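Local coordinates for peruvianin-I (Thevetia peruviana, PDB 6ORM), which is a germin-like protein of the cupin family from plant latex that acts as a cysteine peptidase, at residues A93-M98 with A149-Q154. Residues are numbered along the deposited sequence; the frame is centred on the assembly and turned at random.
Sequences ASSLVM and ASLNSQ
Leu96 and Ser150 form a hydrogen-bonded pair in the antiparallel ladder between strands 95-101 and 145-151, buried in a sheet of the germin-like cupin fold. Their reciprocal backbone bonds are nearly straight: Leu96 N reaches Ser150 O at 2.7 Å, and Ser150 N reaches Leu96 O at 2.8 Å. A water bridges Leu96 O and Ser150 OG, a hydroxyl that also hydrogen-bonds Ser150 of a second subunit. On the face carrying Ser95, Val97, Ala149 and Leu151, the Ser95 hydroxyl lies anti to its backbone N (chi1 -178°), which brings OG to 3.4 Å from Ala149 CB. Alongside, Leu151 CD2 packs 3.7 Å from Ser95 CB, while Leu151 CB touches Ala93 CB at 3.9 Å. An alanine in place of Leu151 would probably open a gap beside Ser95 and leave its methylene less firmly packed. Beyond the paired residues, Asn152 centres an inverse gamma turn, and its OD1 takes a weak, bent bond from Ser94 N at 2.7 Å. A second water accepts from Asn152 ND2 and donates to Ser94 OG, whose hydroxyl also bonds Leu70 O of the second subunit. Both strands are interior to the sheet: 126-129 flanks 95-101, with Ile129 touching Ser95 and Val97, and 73-79 flanks 145-151, with Thr73 and Asn75 against Leu151.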
ATOM      1  N   ALA A  93     -11.871  -5.683   3.911  1.00 35.60           N
ATOM      2  CA  ALA A  93     -11.764  -4.563   4.839  1.00 34.63           C
ATOM      3  C   ALA A  93     -11.982  -5.033   6.269  1.00 34.09           C
ATOM      4  O   ALA A  93     -12.679  -6.021   6.515  1.00 33.83           O
ATOM      5  CB  ALA A  93     -12.768  -3.456   4.500  1.00 34.30           C
ATOM      6  N   SER A  94     -11.370  -4.309   7.203  1.00 34.06           N
ATOM      7  CA  SER A  94     -11.780  -4.365   8.596  1.00 34.19           C
ATOM      8  C   SER A  94     -13.182  -3.782   8.738  1.00 34.84           C
ATOM      9  O   SER A  94     -13.638  -2.993   7.907  1.00 34.51           O
ATOM     10  CB  SER A  94     -10.809  -3.582   9.484  1.00 34.34           C
ATOM     11  OG  SER A  94      -9.472  -4.009   9.309  1.00 35.15           O
ATOM     12  N   SER A  95     -13.865  -4.167   9.813  1.00 34.71           N
ATOM     13  CA  SER A  95     -15.178  -3.618  10.126  1.00 35.51           C
ATOM     14  C   SER A  95     -15.195  -3.176  11.580  1.00 36.31           C
ATOM     15  O   SER A  95     -14.965  -3.989  12.480  1.00 37.14           O
ATOM     16  CB  SER A  95     -16.287  -4.640   9.862  1.00 36.36           C
ATOM     17  OG  SER A  95     -17.559  -4.078  10.134  1.00 37.25           O
ATOM     18  N   LEU A  96     -15.471  -1.895  11.802  1.00 35.79           N
ATOM     19  CA  LEU A  96     -15.627  -1.329  13.136  1.00 36.26           C
ATOM     20  C   LEU A  96     -17.117  -1.097  13.364  1.00 36.58           C
ATOM     21  O   LEU A  96     -17.718  -0.211  12.745  1.00 36.52           O
ATOM     22  CB  LEU A  96     -14.823  -0.037  13.274  1.00 36.25           C
ATOM     23  CG  LEU A  96     -14.789   0.655  14.639  1.00 37.31           C
ATOM     24  CD1 LEU A  96     -14.399  -0.320  15.742  1.00 37.11           C
ATOM     25  CD2 LEU A  96     -13.824   1.831  14.601  1.00 37.51           C
ATOM     26  N   VAL A  97     -17.706  -1.898  14.243  1.00 36.93           N
ATOM     27  CA  VAL A  97     -19.144  -1.879  14.487  1.00 37.50           C
ATOM     28  C   VAL A  97     -19.441  -0.940  15.648  1.00 37.68           C
ATOM     29  O   VAL A  97     -18.779  -1.002  16.689  1.00 37.86           O
ATOM     30  CB  VAL A  97     -19.664  -3.296  14.791  1.00 37.96           C
ATOM     31  CG1 VAL A  97     -21.108  -3.245  15.268  1.00 39.11           C
ATOM     32  CG2 VAL A  97     -19.532  -4.183  13.567  1.00 37.46           C
ATOM     33  N   MET A  98     -20.421  -0.054  15.466  1.00 38.25           N
ATOM     34  CA  MET A  98     -20.956   0.742  16.566  1.00 39.79           C
ATOM     35  C   MET A  98     -22.431   0.417  16.746  1.00 39.83           C
ATOM     36  O   MET A  98     -23.235   0.648  15.836  1.00 38.75           O
ATOM     37  CB  MET A  98     -20.787   2.245  16.341  1.00 40.84           C
ATOM     38  CG  MET A  98     -21.340   3.044  17.522  1.00 42.97           C
ATOM     39  SD  MET A  98     -20.944   4.802  17.543  1.00 44.86           S
ATOM     40  CE  MET A  98     -21.854   5.373  16.109  1.00 44.52           C
ATOM     41  N   ALA A 149     -21.540  -0.258  10.634  1.00 36.65           N
ATOM     42  CA  ALA A 149     -20.229  -0.829  10.362  1.00 36.18           C
ATOM     43  C   ALA A 149     -19.417   0.164   9.540  1.00 35.94           C
ATOM     44  O   ALA A 149     -19.814   0.521   8.425  1.00 36.05           O
ATOM     45  CB  ALA A 149     -20.358  -2.163   9.626  1.00 35.72           C
ATOM     46  N   SER A 150     -18.301   0.625  10.100  1.00 36.20           N
ATOM     47  CA  SER A 150     -17.330   1.420   9.360  1.00 36.51           C
ATOM     48  C   SER A 150     -16.248   0.489   8.830  1.00 35.87           C
ATOM     49  O   SER A 150     -15.672  -0.292   9.594  1.00 35.55           O
ATOM     50  CB  SER A 150     -16.717   2.503  10.250  1.00 37.77           C
ATOM     51  OG  SER A 150     -17.689   3.453  10.656  1.00 39.02           O
ATOM     52  N   LEU A 151     -15.992   0.552   7.524  1.00 35.62           N
ATOM     53  CA  LEU A 151     -15.033  -0.335   6.879  1.00 35.62           C
ATOM     54  C   LEU A 151     -14.021   0.474   6.081  1.00 35.89           C
ATOM     55  O   LEU A 151     -14.373   1.473   5.445  1.00 36.65           O
ATOM     56  CB  LEU A 151     -15.746  -1.347   5.970  1.00 35.49           C
ATOM     57  CG  LEU A 151     -16.807  -2.211   6.661  1.00 35.85           C
ATOM     58  CD1 LEU A 151     -18.216  -1.721   6.332  1.00 36.35           C
ATOM     59  CD2 LEU A 151     -16.644  -3.683   6.303  1.00 35.49           C
ATOM     60  N   ASN A 152     -12.762   0.034   6.111  1.00 35.61           N
ATOM     61  CA  ASN A 152     -11.677   0.756   5.443  1.00 36.09           C
ATOM     62  C   ASN A 152     -11.505   0.277   3.998  1.00 36.42           C
ATOM     63  O   ASN A 152     -10.440  -0.163   3.567  1.00 37.64           O
ATOM     64  CB  ASN A 152     -10.382   0.628   6.238  1.00 36.06           C
ATOM     65  CG  ASN A 152      -9.930  -0.810   6.404  1.00 36.09           C
ATOM     66  OD1 ASN A 152     -10.745  -1.731   6.488  1.00 36.34           O
ATOM     67  ND2 ASN A 152      -8.617  -1.010   6.451  1.00 35.82           N
ATOM     68  N   SER A 153     -12.599   0.370   3.249  1.00 36.46           N
ATOM     69  CA  SER A 153     -12.568   0.195   1.804  1.00 36.28           C
ATOM     70  C   SER A 153     -13.798   0.872   1.227  1.00 36.57           C
ATOM     71  O   SER A 153     -14.846   0.927   1.874  1.00 35.78           O
ATOM     72  CB  SER A 153     -12.531  -1.284   1.401  1.00 36.10           C
ATOM     73  OG  SER A 153     -12.587  -1.425  -0.010  1.00 37.16           O
ATOM     74  N   GLN A 154     -13.663   1.386   0.005  1.00 37.07           N
ATOM     75  CA  GLN A 154     -14.831   1.914  -0.688  1.00 37.34           C
ATOM     76  C   GLN A 154     -15.782   0.816  -1.142  1.00 37.52           C
ATOM     77  O   GLN A 154     -16.924   1.120  -1.503  1.00 38.53           O
ATOM     78  CB  GLN A 154     -14.404   2.753  -1.892  1.00 37.37           C
ATOM     79  CG  GLN A 154     -13.909   1.931  -3.062  1.00 36.89           C
ATOM     80  CD  GLN A 154     -13.534   2.787  -4.252  1.00 37.55           C
ATOM     81  OE1 GLN A 154     -12.675   3.665  -4.157  1.00 37.50           O
ATOM     82  NE2 GLN A 154     -14.180   2.536  -5.382  1.00 37.79           N
TER
HETATM   83  O   HOH W   1      -7.702  -3.809   7.290  1.00 38.29           O
HETATM   84  O   HOH W   2     -19.386   2.487  12.730  1.00 40.37           O